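Local coordinates for protein UDP-N-acetylglucosamine 4,6-dehydratase (Vibrio fischeri, PDB 3PVZ) that binds NAD in a Rossmann-type fold and is probably a lyase that dehydrates UDP-N-acetylglucosamine at positions 4 and 6 of the sugar, at residues T52-K57 / T236-G241; L245-F250 / D255-K260; I101-F106 / I149-D154; H212-R217 / Q222-P227. One frame throughout, in Å; residues are numbered along the deposited sequence. Where two conformers were deposited one is given.

Contact 1: T52-K57 / T236-G241; sequences TKEIFK and TPQESG
The carboxylate of E54 meets the side of Q238 where two helices of the NAD-binding Rossmann-type domain come together. E54 lies on helix 46-56, which begins at the NAD-binding residues S46 and I47, in what is probably the glycine-rich turn of the fold. Q238 and G241 lie near the start of helix 237-250. The side chains of E54 and Q238 cross at about a right angle, with carboxylate and amide planes 28° apart. E54 OE2 sits 3.5 Å from Q238 CG, a packing contact. Q238 reaches this place because its CG is anti to the backbone N (chi1 180°) and the chain beyond is extended.

Nearer its root, the bent chain of E54 lies against backbone, with E54 CG 3.7 Å from G241 C. G241 has no side chain, and the two helices come close here: the CA atoms of E54 and G241 are 6.2 Å apart. T236 and E239 form a capping box that starts the second helix, with E239 N bonded to T236 OG1 at 3.1 Å.

E54 also has charged partners on its own side. OE1 pairs with R58. K57 reaches back to E54, and its side chain crosses that of Q238 at about a right angle. K57 NZ bonds E54 OE2 at 2.8 Å, arriving from above the carboxylate plane, 36° out of it.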
loop_
_atom_site.group_PDB
_atom_site.type_symbol
_atom_site.label_atom_id
_atom_site.label_comp_id
_atom_site.label_asym_id
_atom_site.label_seq_id
_atom_site.Cartn_x
_atom_site.Cartn_y
_atom_site.Cartn_z
ATOM N N THR A 52 -7.849 -11.265 -10.198
ATOM C CA THR A 52 -8.673 -11.926 -9.171
ATOM C C THR A 52 -10.133 -11.983 -9.625
ATOM O O THR A 52 -10.804 -13.003 -9.515
ATOM C CB THR A 52 -8.583 -11.182 -7.792
ATOM O OG1 THR A 52 -7.235 -11.204 -7.295
ATOM C CG2 THR A 52 -9.492 -11.871 -6.734
ATOM N N LYS A 53 -10.584 -10.888 -10.214
ATOM C CA LYS A 53 -11.927 -10.838 -10.802
ATOM C C LYS A 53 -12.002 -11.795 -11.996
ATOM O O LYS A 53 -12.921 -12.582 -12.065
ATOM C CB LYS A 53 -12.265 -9.447 -11.211
ATOM C CG LYS A 53 -12.350 -8.548 -9.995
ATOM C CD LYS A 53 -13.133 -7.319 -10.245
ATOM C CE LYS A 53 -12.378 -6.360 -11.098
ATOM N NZ LYS A 53 -13.190 -5.094 -11.267
ATOM N N GLU A 54 -11.018 -11.791 -12.883
ATOM C CA GLU A 54 -11.057 -12.761 -13.957
ATOM C C GLU A 54 -11.193 -14.188 -13.480
ATOM O O GLU A 54 -11.841 -14.983 -14.123
ATOM C CB GLU A 54 -9.855 -12.644 -14.909
ATOM C CG GLU A 54 -9.843 -11.390 -15.699
ATOM C CD GLU A 54 -11.054 -11.254 -16.592
ATOM O OE1 GLU A 54 -11.225 -12.132 -17.453
ATOM O OE2 GLU A 54 -11.788 -10.257 -16.484
ATOM N N ILE A 55 -10.607 -14.514 -12.357
ATOM C CA ILE A 55 -10.697 -15.857 -11.810
ATOM C C ILE A 55 -12.085 -16.037 -11.172
ATOM O O ILE A 55 -12.820 -16.987 -11.467
ATOM C CB ILE A 55 -9.544 -16.132 -10.764
ATOM C CG1 ILE A 55 -8.187 -15.994 -11.432
ATOM C CG2 ILE A 55 -9.758 -17.495 -10.057
ATOM C CD1 ILE A 55 -6.919 -16.226 -10.469
ATOM N N PHE A 56 -12.452 -15.099 -10.312
ATOM C CA PHE A 56 -13.683 -15.212 -9.563
ATOM C C PHE A 56 -14.931 -15.442 -10.450
ATOM O O PHE A 56 -15.795 -16.239 -10.108
ATOM C CB PHE A 56 -13.881 -13.955 -8.713
ATOM C CG PHE A 56 -14.978 -14.093 -7.706
ATOM C CD1 PHE A 56 -16.274 -13.871 -8.068
ATOM C CD2 PHE A 56 -14.712 -14.491 -6.413
ATOM C CE1 PHE A 56 -17.295 -14.025 -7.157
ATOM C CE2 PHE A 56 -15.750 -14.626 -5.471
ATOM C CZ PHE A 56 -17.049 -14.382 -5.875
ATOM N N LYS A 57 -15.033 -14.729 -11.560
ATOM C CA LYS A 57 -16.221 -14.782 -12.415
ATOM C C LYS A 57 -16.322 -16.126 -13.141
ATOM O O LYS A 57 -17.370 -16.443 -13.709
ATOM C CB LYS A 57 -16.189 -13.618 -13.432
ATOM C CG LYS A 57 -15.100 -13.665 -14.483
ATOM C CD LYS A 57 -15.299 -12.647 -15.643
ATOM C CE LYS A 57 -14.677 -11.294 -15.356
ATOM N NZ LYS A 57 -14.595 -10.377 -16.604
ATOM N N THR A 236 -6.705 -1.416 -20.642
ATOM C CA THR A 236 -7.607 -1.420 -19.505
ATOM C C THR A 236 -7.194 -2.413 -18.397
ATOM O O THR A 236 -6.531 -3.449 -18.639
ATOM C CB THR A 236 -9.058 -1.766 -19.925
ATOM O OG1 THR A 236 -9.110 -3.128 -20.351
ATOM C CG2 THR A 236 -9.525 -0.856 -21.098
ATOM N N PRO A 237 -7.620 -2.111 -17.168
ATOM C CA PRO A 237 -7.477 -3.072 -16.099
ATOM C C PRO A 237 -7.942 -4.475 -16.512
ATOM O O PRO A 237 -7.186 -5.418 -16.326
ATOM C CB PRO A 237 -8.362 -2.494 -14.988
ATOM C CG PRO A 237 -8.271 -1.024 -15.207
ATOM C CD PRO A 237 -8.291 -0.879 -16.707
ATOM N N GLN A 238 -9.133 -4.625 -17.088
ATOM C CA GLN A 238 -9.606 -5.968 -17.432
ATOM C C GLN A 238 -8.683 -6.664 -18.388
ATOM O O GLN A 238 -8.489 -7.871 -18.319
ATOM C CB GLN A 238 -10.987 -5.943 -18.042
ATOM C CG GLN A 238 -11.522 -7.330 -18.426
ATOM C CD GLN A 238 -13.025 -7.311 -18.665
ATOM O OE1 GLN A 238 -13.742 -6.560 -18.017
ATOM N NE2 GLN A 238 -13.504 -8.141 -19.594
ATOM N N GLU A 239 -8.111 -5.891 -19.294
ATOM C CA GLU A 239 -7.191 -6.438 -20.259
ATOM C C GLU A 239 -5.957 -6.962 -19.555
ATOM O O GLU A 239 -5.443 -8.032 -19.922
ATOM C CB GLU A 239 -6.848 -5.374 -21.291
ATOM C CG GLU A 239 -8.008 -5.173 -22.230
ATOM C CD GLU A 239 -7.802 -4.097 -23.268
ATOM O OE1 GLU A 239 -6.965 -3.195 -23.070
ATOM O OE2 GLU A 239 -8.510 -4.182 -24.293
ATOM N N SER A 240 -5.498 -6.236 -18.528
ATOM C CA SER A 240 -4.340 -6.693 -17.720
ATOM C C SER A 240 -4.649 -7.993 -17.003
ATOM O O SER A 240 -3.847 -8.913 -16.942
ATOM C CB SER A 240 -3.815 -5.617 -16.763
ATOM O OG SER A 240 -4.708 -5.290 -15.733
ATOM N N GLY A 241 -5.843 -8.071 -16.502
ATOM C CA GLY A 241 -6.292 -9.254 -15.803
ATOM C C GLY A 241 -6.427 -10.419 -16.735
ATOM O O GLY A 241 -6.085 -11.543 -16.376
#

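Contact 2: L245-F250 / D255-K260; sequences LMSCIF and DIFFPK
A helix-turn-strand unit of the Rossmann-type core brings S247 onto the ring of F257. Helix 237-250 packs here on strand 255-259, which lies in the main sheet between strands 194-198 and 340-344. The two short segments run at 150° to each other, close to antiparallel, with their axes 8.7 Å apart.

The F257 ring carries most of the contact. Its CG is anti to the carbonyl carbon (chi1 -82°), which lays the ring against the helix backbone. S247 CA stands over one face, 3.7 Å from the centroid of the F257 ring and 18° off the normal. This is a CH-pi contact, offset toward the rim. S247 CB follows at 3.6 Å from F257 CG. Farther along the ring, M246 O lies 3.6 Å from F257 CE2, and F250 C is 4.0 Å from F257 CZ. The selenomethionine M246 adds its CB, 4.2 Å from F257 CE2.

No hydrogen bond joins the two segments. The hydroxyl of S247 is bonded instead to S196 and to T197 O on the neighbouring strand, and D255 pairs with K344. A helix packed on the face of the sheet, running nearly antiparallel to the strand that follows it, fits the layered alpha/beta architecture of the Rossmann-type fold.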
loop_
_atom_site.group_PDB
_atom_site.type_symbol
_atom_site.label_atom_id
_atom_site.label_comp_id
_atom_site.label_asym_id
_atom_site.label_seq_id
_atom_site.Cartn_x
_atom_site.Cartn_y
_atom_site.Cartn_z
ATOM N N LEU A 245 -4.253 -14.121 -16.652
ATOM C CA LEU A 245 -4.940 -15.400 -16.547
ATOM C C LEU A 245 -4.552 -16.315 -17.722
ATOM O O LEU A 245 -4.426 -17.513 -17.539
ATOM C CB LEU A 245 -6.447 -15.225 -16.536
ATOM C CG LEU A 245 -7.355 -16.484 -16.383
ATOM C CD1 LEU A 245 -7.190 -17.181 -15.099
ATOM C CD2 LEU A 245 -8.819 -16.117 -16.530
HETATM N N MSE A 246 -4.396 -15.736 -18.912
HETATM C CA MSE A 246 -4.010 -16.499 -20.094
HETATM C C MSE A 246 -2.601 -17.035 -19.928
HETATM O O MSE A 246 -2.356 -18.190 -20.202
HETATM C CB MSE A 246 -4.089 -15.645 -21.354
HETATM C CG MSE A 246 -5.472 -15.278 -21.812
HETATM SE SE MSE A 246 -6.532 -16.768 -22.378
HETATM C CE MSE A 246 -5.425 -17.403 -23.839
ATOM N N SER A 247 -1.687 -16.198 -19.435
ATOM C CA SER A 247 -0.332 -16.653 -19.221
ATOM C C SER A 247 -0.367 -17.701 -18.122
ATOM O O SER A 247 0.209 -18.767 -18.256
ATOM C CB SER A 247 0.591 -15.516 -18.853
ATOM O OG SER A 247 1.875 -16.006 -18.545
ATOM N N CYS A 248 -1.090 -17.404 -17.055
ATOM C CA CYS A 248 -1.289 -18.385 -15.964
ATOM C C CYS A 248 -1.735 -19.778 -16.401
ATOM O O CYS A 248 -1.113 -20.769 -16.036
ATOM C CB CYS A 248 -2.299 -17.890 -14.906
ATOM S SG CYS A 248 -2.242 -18.953 -13.451
ATOM N N ILE A 249 -2.859 -19.853 -17.102
ATOM C CA ILE A 249 -3.450 -21.121 -17.444
ATOM C C ILE A 249 -2.764 -21.754 -18.662
ATOM O O ILE A 249 -2.467 -22.932 -18.638
ATOM C CB ILE A 249 -4.918 -20.981 -17.841
ATOM C CG1 ILE A 249 -5.750 -20.335 -16.727
ATOM C CG2 ILE A 249 -5.466 -22.389 -18.302
ATOM C CD1 ILE A 249 -5.746 -21.045 -15.424
ATOM N N PHE A 250 -2.487 -20.961 -19.690
ATOM C CA PHE A 250 -1.937 -21.456 -20.974
ATOM C C PHE A 250 -0.426 -21.270 -21.197
ATOM O O PHE A 250 0.120 -21.838 -22.119
ATOM C CB PHE A 250 -2.705 -20.815 -22.148
ATOM C CG PHE A 250 -4.185 -21.166 -22.160
ATOM C CD1 PHE A 250 -4.599 -22.441 -22.501
ATOM C CD2 PHE A 250 -5.134 -20.241 -21.792
ATOM C CE1 PHE A 250 -5.947 -22.800 -22.508
ATOM C CE2 PHE A 250 -6.537 -20.569 -21.805
ATOM C CZ PHE A 250 -6.937 -21.839 -22.142
ATOM N N ASP A 255 7.378 -18.875 -20.706
ATOM C CA ASP A 255 6.720 -18.027 -21.688
ATOM C C ASP A 255 6.450 -16.638 -21.065
ATOM O O ASP A 255 5.984 -16.565 -19.915
ATOM C CB ASP A 255 5.370 -18.595 -22.033
ATOM C CG ASP A 255 5.402 -19.701 -23.036
ATOM O OD1 ASP A 255 6.459 -20.066 -23.607
ATOM O OD2 ASP A 255 4.279 -20.175 -23.290
ATOM N N ILE A 256 6.759 -15.570 -21.810
ATOM C CA ILE A 256 6.359 -14.219 -21.474
ATOM C C ILE A 256 5.246 -13.818 -22.450
ATOM O O ILE A 256 5.478 -13.648 -23.657
ATOM C CB ILE A 256 7.487 -13.151 -21.621
ATOM C CG1 ILE A 256 8.770 -13.529 -20.869
ATOM C CG2 ILE A 256 6.978 -11.790 -21.125
ATOM C CD1 ILE A 256 9.977 -12.670 -21.293
ATOM N N PHE A 257 4.041 -13.670 -21.925
ATOM C CA PHE A 257 2.892 -13.249 -22.735
ATOM C C PHE A 257 2.890 -11.728 -22.830
ATOM O O PHE A 257 3.289 -11.055 -21.886
ATOM C CB PHE A 257 1.597 -13.747 -22.102
ATOM C CG PHE A 257 1.270 -15.174 -22.419
ATOM C CD1 PHE A 257 2.276 -16.143 -22.551
ATOM C CD2 PHE A 257 -0.060 -15.569 -22.612
ATOM C CE1 PHE A 257 1.962 -17.464 -22.860
ATOM C CE2 PHE A 257 -0.382 -16.905 -22.910
ATOM C CZ PHE A 257 0.612 -17.845 -23.036
ATOM N N PHE A 258 2.480 -11.190 -23.974
ATOM C CA PHE A 258 2.340 -9.709 -24.142
ATOM C C PHE A 258 1.336 -9.381 -25.217
ATOM O O PHE A 258 1.085 -10.211 -26.099
ATOM C CB PHE A 258 3.675 -9.065 -24.505
ATOM C CG PHE A 258 4.180 -9.471 -25.868
ATOM C CD1 PHE A 258 4.903 -10.637 -26.032
ATOM C CD2 PHE A 258 3.904 -8.691 -27.000
ATOM C CE1 PHE A 258 5.353 -11.018 -27.290
ATOM C CE2 PHE A 258 4.347 -9.089 -28.246
ATOM C CZ PHE A 258 5.068 -10.241 -28.387
ATOM N N PRO A 259 0.762 -8.172 -25.159
ATOM C CA PRO A 259 -0.195 -7.771 -26.163
ATOM C C PRO A 259 0.464 -7.378 -27.461
ATOM O O PRO A 259 1.406 -6.561 -27.485
ATOM C CB PRO A 259 -0.905 -6.580 -25.514
ATOM C CG PRO A 259 0.072 -5.983 -24.665
ATOM C CD PRO A 259 0.891 -7.154 -24.117
ATOM N N LYS A 260 -0.002 -8.013 -28.539
ATOM C CA LYS A 260 0.439 -7.648 -29.867
ATOM C C LYS A 260 0.003 -6.205 -30.148
ATOM O O LYS A 260 -1.031 -5.748 -29.658
ATOM C CB LYS A 260 -0.124 -8.591 -30.919
ATOM C CG LYS A 260 0.466 -9.989 -30.888
ATOM C CD LYS A 260 -0.398 -10.949 -31.707
ATOM C CE LYS A 260 0.390 -12.129 -32.238
ATOM N NZ LYS A 260 -0.530 -13.068 -32.889
#

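Contact 3: I101-F106 / I149-D154; sequences IEYDAF and IQQSID
Q151 joins helix 131-154 to helix 101-109 through both ends of its amide, which meet D104 and Y103. The two helices belong to the Rossmann-type domain, and helix 101-109 follows closely on the NAD-binding residues D97 and I98.

The direct polar link is one hydrogen bond. Q151 NE2 donates to D104 OD1 at 3.2 Å, with an N-H...O angle of 144°. The bond is long and bent. The two side chains cross at about a right angle, with amide and carboxylate planes 81° apart. The donor meets OD1 from well above the carboxylate plane, 57° out of it, while OD1 stays near the plane of the amide. OD1 is also in a salt bridge with K147, one turn earlier on the helix of Q151.

The second polar link runs through a water. It donates to Q151 OE1 at 2.8 Å and lies 2.6 Å from Y103 OH.

The remaining contact is by packing. Q151 OE1 sits at the edge of the Y103 ring, 3.4 Å from Y103 CE2. Y103 has CG anti to its backbone N, which sends the ring toward the other helix.

With D104 OD1 as acceptor on one side and the water as donor on the other, the amide has a distinct partner at each end. This should fix which way round it sits. The charge of D104 is probably balanced mainly by K147.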
loop_
_atom_site.group_PDB
_atom_site.type_symbol
_atom_site.label_atom_id
_atom_site.label_comp_id
_atom_site.label_asym_id
_atom_site.label_seq_id
_atom_site.Cartn_x
_atom_site.Cartn_y
_atom_site.Cartn_z
ATOM N N ILE A 101 6.344 -13.596 9.232
ATOM C CA ILE A 101 6.082 -14.837 10.003
ATOM C C ILE A 101 4.610 -15.236 9.830
ATOM O O ILE A 101 4.272 -16.399 9.735
ATOM C CB ILE A 101 6.296 -14.610 11.518
ATOM C CG1 ILE A 101 7.708 -14.091 11.849
ATOM C CG2 ILE A 101 5.951 -15.869 12.346
ATOM C CD1 ILE A 101 8.838 -14.761 11.112
ATOM N N GLU A 102 3.724 -14.215 9.840
ATOM C CA GLU A 102 2.322 -14.465 9.692
ATOM C C GLU A 102 2.026 -15.166 8.367
ATOM O O GLU A 102 1.279 -16.131 8.327
ATOM C CB GLU A 102 1.556 -13.153 9.750
ATOM C CG GLU A 102 1.522 -12.549 11.112
ATOM C CD GLU A 102 2.638 -11.591 11.450
ATOM O OE1 GLU A 102 3.645 -11.501 10.784
ATOM O OE2 GLU A 102 2.494 -10.877 12.442
ATOM N N TYR A 103 2.581 -14.648 7.280
ATOM C CA TYR A 103 2.403 -15.213 5.964
ATOM C C TYR A 103 3.019 -16.635 5.920
ATOM O O TYR A 103 2.502 -17.552 5.311
ATOM C CB TYR A 103 3.026 -14.260 4.880
ATOM C CG TYR A 103 2.916 -14.859 3.532
ATOM C CD1 TYR A 103 1.753 -14.702 2.804
ATOM C CD2 TYR A 103 3.884 -15.693 3.017
ATOM C CE1 TYR A 103 1.595 -15.296 1.606
ATOM C CE2 TYR A 103 3.707 -16.306 1.786
ATOM C CZ TYR A 103 2.569 -16.087 1.089
ATOM O OH TYR A 103 2.260 -16.665 -0.135
ATOM N N ASP A 104 4.136 -16.836 6.582
ATOM C CA ASP A 104 4.805 -18.157 6.531
ATOM C C ASP A 104 3.993 -19.200 7.321
ATOM O O ASP A 104 3.958 -20.393 6.954
ATOM C CB ASP A 104 6.197 -18.038 7.087
ATOM C CG ASP A 104 7.177 -17.370 6.089
ATOM O OD1 ASP A 104 6.815 -17.146 4.906
ATOM O OD2 ASP A 104 8.319 -17.127 6.492
ATOM N N ALA A 105 3.329 -18.736 8.365
ATOM C CA ALA A 105 2.474 -19.593 9.174
ATOM C C ALA A 105 1.173 -19.888 8.394
ATOM O O ALA A 105 0.664 -20.984 8.489
ATOM C CB ALA A 105 2.164 -18.948 10.563
ATOM N N PHE A 106 0.712 -18.938 7.580
ATOM C CA PHE A 106 -0.439 -19.146 6.674
ATOM C C PHE A 106 -0.104 -20.218 5.649
ATOM O O PHE A 106 -0.902 -21.084 5.407
ATOM C CB PHE A 106 -0.822 -17.793 6.056
ATOM C CG PHE A 106 -1.615 -17.845 4.787
ATOM C CD1 PHE A 106 -2.969 -17.943 4.817
ATOM C CD2 PHE A 106 -1.028 -17.605 3.569
ATOM C CE1 PHE A 106 -3.724 -17.893 3.635
ATOM C CE2 PHE A 106 -1.805 -17.554 2.380
ATOM C CZ PHE A 106 -3.121 -17.732 2.432
ATOM N N ILE A 149 7.886 -18.787 -4.538
ATOM C CA ILE A 149 8.104 -19.878 -5.505
ATOM C C ILE A 149 8.535 -21.195 -4.795
ATOM O O ILE A 149 7.975 -22.273 -5.075
ATOM C CB ILE A 149 9.130 -19.529 -6.609
ATOM C CG1 ILE A 149 8.646 -18.313 -7.413
ATOM C CG2 ILE A 149 9.273 -20.714 -7.594
ATOM C CD1 ILE A 149 9.715 -17.714 -8.299
ATOM N N GLN A 150 9.486 -21.108 -3.872
ATOM C CA GLN A 150 9.948 -22.303 -3.135
ATOM C C GLN A 150 8.803 -22.925 -2.333
ATOM O O GLN A 150 8.607 -24.144 -2.345
ATOM C CB GLN A 150 11.164 -21.984 -2.224
ATOM C CG GLN A 150 11.700 -23.220 -1.515
ATOM C CD GLN A 150 12.391 -24.175 -2.507
ATOM O OE1 GLN A 150 13.207 -23.738 -3.262
ATOM N NE2 GLN A 150 12.017 -25.448 -2.523
ATOM N N GLN A 151 7.946 -22.070 -1.723
ATOM C CA GLN A 151 6.825 -22.563 -0.982
ATOM C C GLN A 151 5.811 -23.214 -1.932
ATOM O O GLN A 151 5.093 -24.142 -1.556
ATOM C CB GLN A 151 6.184 -21.423 -0.197
ATOM C CG GLN A 151 7.091 -20.829 0.822
ATOM C CD GLN A 151 6.485 -19.620 1.464
ATOM O OE1 GLN A 151 5.760 -18.855 0.824
ATOM N NE2 GLN A 151 6.789 -19.422 2.715
ATOM N N SER A 152 5.718 -22.713 -3.146
ATOM C CA SER A 152 4.848 -23.316 -4.136
ATOM C C SER A 152 5.379 -24.705 -4.614
ATOM O O SER A 152 4.577 -25.652 -4.765
ATOM C CB SER A 152 4.693 -22.366 -5.321
ATOM O OG SER A 152 4.092 -21.135 -4.928
ATOM N N ILE A 153 6.686 -24.831 -4.853
ATOM C CA ILE A 153 7.311 -26.142 -5.169
ATOM C C ILE A 153 7.053 -27.126 -4.035
ATOM O O ILE A 153 6.633 -28.228 -4.268
ATOM C CB ILE A 153 8.815 -26.031 -5.337
ATOM C CG1 ILE A 153 9.146 -25.156 -6.566
ATOM C CG2 ILE A 153 9.476 -27.427 -5.492
ATOM C CD1 ILE A 153 10.368 -24.314 -6.370
ATOM N N ASP A 154 7.250 -26.688 -2.797
ATOM C CA ASP A 154 7.080 -27.551 -1.619
ATOM C C ASP A 154 5.658 -28.092 -1.477
ATOM O O ASP A 154 5.453 -29.192 -0.975
ATOM C CB ASP A 154 7.512 -26.813 -0.333
ATOM C CG ASP A 154 9.030 -26.510 -0.301
ATOM O OD1 ASP A 154 9.804 -27.045 -1.138
ATOM O OD2 ASP A 154 9.451 -25.705 0.556
HETATM O O HOH W 1 3.714 -18.541 -1.095
#

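Contact 4: H212-R217 / Q222-P227; sequences HGFNQR and QPIVAP
The R217 guanidinium receives Q222 OE1 at its edge, in its plane. It grips this single oxygen side-on with two nitrogens. R217 NE donates a hydrogen bond to Q222 OE1 at 2.8 Å, and R217 NH2 donates another to the same Q222 OE1 at 2.7 Å. The guanidinium and amide planes are 36° apart, and of the two bonds only that from NH2 lies in the carbonyl plane of the glutamine. The R217 chain is bent at chi2 and chi3, which folds its end back to Q222. The bend also places R217 CD 3.2 Å from P223 O.

The F214 ring is the other flat group. V225 O is at its edge, 3.7 Å from F214 CE1. I224 and A226 approach obliquely, with I224 CG2 3.7 Å from F214 CD1 and A226 CB 4.0 Å from F214 CZ. The F214 and I224 side chains cross at about a right angle.

These contacts belong to a helix-turn-strand unit. Helix 210-219 runs into strand 224-227, an outer strand of a small parallel sheet beside strand 306-312. The segments are nearly antiparallel, at 159°. A backbone bond closes the turn, with Q222 N 3.0 Å from R217 O.

Helix 270-280 packs on F214 and I224 as well. The polar end of the contact faces the dimer partner: R217 NH2 forms a salt bridge with E75 of the second subunit, and Q222 NE2 bonds D79 of that subunit.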
loop_
_atom_site.group_PDB
_atom_site.type_symbol
_atom_site.label_atom_id
_atom_site.label_comp_id
_atom_site.label_asym_id
_atom_site.label_seq_id
_atom_site.Cartn_x
_atom_site.Cartn_y
_atom_site.Cartn_z
ATOM N N HIS A 212 -4.246 7.798 -12.523
ATOM C CA HIS A 212 -4.909 7.670 -11.246
ATOM C C HIS A 212 -4.826 9.023 -10.538
ATOM O O HIS A 212 -5.767 9.445 -9.880
ATOM C CB HIS A 212 -4.255 6.567 -10.408
ATOM C CG HIS A 212 -4.683 6.564 -8.992
ATOM N ND1 HIS A 212 -5.814 5.905 -8.566
ATOM C CD2 HIS A 212 -4.152 7.165 -7.898
ATOM C CE1 HIS A 212 -5.950 6.082 -7.262
ATOM N NE2 HIS A 212 -4.956 6.845 -6.835
ATOM N N GLY A 213 -3.680 9.674 -10.675
ATOM C CA GLY A 213 -3.530 11.046 -10.221
ATOM C C GLY A 213 -4.594 12.016 -10.764
ATOM O O GLY A 213 -5.072 12.877 -10.022
ATOM N N PHE A 214 -4.995 11.861 -12.030
ATOM C CA PHE A 214 -6.011 12.784 -12.602
ATOM C C PHE A 214 -7.282 12.718 -11.790
ATOM O O PHE A 214 -7.834 13.758 -11.441
ATOM C CB PHE A 214 -6.365 12.524 -14.078
ATOM C CG PHE A 214 -5.216 12.611 -15.041
ATOM C CD1 PHE A 214 -4.036 13.229 -14.717
ATOM C CD2 PHE A 214 -5.357 12.079 -16.310
ATOM C CE1 PHE A 214 -3.001 13.293 -15.642
ATOM C CE2 PHE A 214 -4.325 12.146 -17.240
ATOM C CZ PHE A 214 -3.146 12.748 -16.896
ATOM N N ASN A 215 -7.728 11.514 -11.429
ATOM C CA ASN A 215 -8.917 11.361 -10.575
ATOM C C ASN A 215 -8.767 12.133 -9.269
ATOM O O ASN A 215 -9.694 12.798 -8.788
ATOM C CB ASN A 215 -9.173 9.889 -10.225
ATOM C CG ASN A 215 -9.583 9.073 -11.414
ATOM O OD1 ASN A 215 -10.341 9.542 -12.255
ATOM N ND2 ASN A 215 -9.084 7.836 -11.497
ATOM N N GLN A 216 -7.592 12.008 -8.663
ATOM C CA GLN A 216 -7.379 12.614 -7.361
ATOM C C GLN A 216 -7.422 14.105 -7.496
ATOM O O GLN A 216 -8.114 14.790 -6.739
ATOM C CB GLN A 216 -6.051 12.143 -6.768
ATOM C CG GLN A 216 -6.009 10.660 -6.499
ATOM C CD GLN A 216 -6.946 10.245 -5.380
ATOM O OE1 GLN A 216 -7.976 9.630 -5.631
ATOM N NE2 GLN A 216 -6.594 10.579 -4.140
ATOM N N ARG A 217 -6.715 14.615 -8.503
ATOM C CA ARG A 217 -6.723 16.039 -8.769
ATOM C C ARG A 217 -8.157 16.533 -8.961
ATOM O O ARG A 217 -8.546 17.533 -8.367
ATOM C CB ARG A 217 -5.863 16.401 -9.993
ATOM C CG ARG A 217 -4.391 15.981 -9.937
ATOM C CD ARG A 217 -3.528 16.749 -8.978
ATOM N NE ARG A 217 -3.830 16.533 -7.563
ATOM C CZ ARG A 217 -3.648 15.398 -6.880
ATOM N NH1 ARG A 217 -3.198 14.275 -7.449
ATOM N NH2 ARG A 217 -3.937 15.388 -5.597
ATOM N N GLN A 222 -7.883 20.361 -7.664
ATOM C CA GLN A 222 -6.496 20.744 -7.957
ATOM C C GLN A 222 -6.152 20.659 -9.456
ATOM O O GLN A 222 -6.783 19.923 -10.217
ATOM C CB GLN A 222 -5.517 19.875 -7.165
ATOM C CG GLN A 222 -5.409 20.215 -5.676
ATOM C CD GLN A 222 -4.781 19.077 -4.864
ATOM O OE1 GLN A 222 -4.702 17.948 -5.332
ATOM N NE2 GLN A 222 -4.302 19.387 -3.666
ATOM N N PRO A 223 -5.140 21.421 -9.885
ATOM C CA PRO A 223 -4.739 21.384 -11.288
ATOM C C PRO A 223 -4.309 19.991 -11.780
ATOM O O PRO A 223 -3.701 19.223 -11.021
ATOM C CB PRO A 223 -3.546 22.332 -11.344
ATOM C CG PRO A 223 -3.575 23.131 -10.111
ATOM C CD PRO A 223 -4.379 22.406 -9.094
ATOM N N ILE A 224 -4.611 19.688 -13.043
ATOM C CA ILE A 224 -4.073 18.508 -13.690
ATOM C C ILE A 224 -2.723 18.854 -14.291
ATOM O O ILE A 224 -2.565 19.917 -14.949
ATOM C CB ILE A 224 -4.988 18.016 -14.825
ATOM C CG1 ILE A 224 -6.401 17.696 -14.291
ATOM C CG2 ILE A 224 -4.345 16.824 -15.568
ATOM C CD1 ILE A 224 -6.706 16.297 -14.172
ATOM N N VAL A 225 -1.770 17.946 -14.100
ATOM C CA VAL A 225 -0.400 18.102 -14.544
ATOM C C VAL A 225 -0.044 16.867 -15.368
ATOM O O VAL A 225 -0.304 15.758 -14.954
ATOM C CB VAL A 225 0.539 18.246 -13.312
ATOM C CG1 VAL A 225 2.007 18.039 -13.684
ATOM C CG2 VAL A 225 0.358 19.610 -12.652
ATOM N N ALA A 226 0.506 17.042 -16.557
ATOM C CA ALA A 226 0.759 15.901 -17.441
ATOM C C ALA A 226 1.759 16.244 -18.517
ATOM O O ALA A 226 1.628 17.281 -19.164
ATOM C CB ALA A 226 -0.506 15.462 -18.084
ATOM N N PRO A 227 2.748 15.350 -18.746
ATOM C CA PRO A 227 3.669 15.556 -19.838
ATOM C C PRO A 227 2.957 15.595 -21.194
ATOM O O PRO A 227 2.046 14.802 -21.428
ATOM C CB PRO A 227 4.604 14.341 -19.769
ATOM C CG PRO A 227 4.415 13.735 -18.417
ATOM C CD PRO A 227 3.052 14.136 -17.957
#

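From the N terminus, helix 46-56 opens contact 1, which closes only at helix 237-250. That long loop holds contacts 3 and 4. Contact 3 closes first, when helix 131-154 returns to helix 101-109. Contact 4 follows as a short turn from helix 210-219 into strand 224-227. Contact 2 comes last, after contact 1 has closed, and shares helix 237-250 with it. No loops cross. Contacts 1 and 2 touch through L245, which packs on E54 and I55, so helix 237-250 links helix 46-56 to strand 255-259 of the main sheet. Contacts 3 and 4 lie on opposite sides of the chain's centre, about 39 Å apart between centres, and both touch the second subunit.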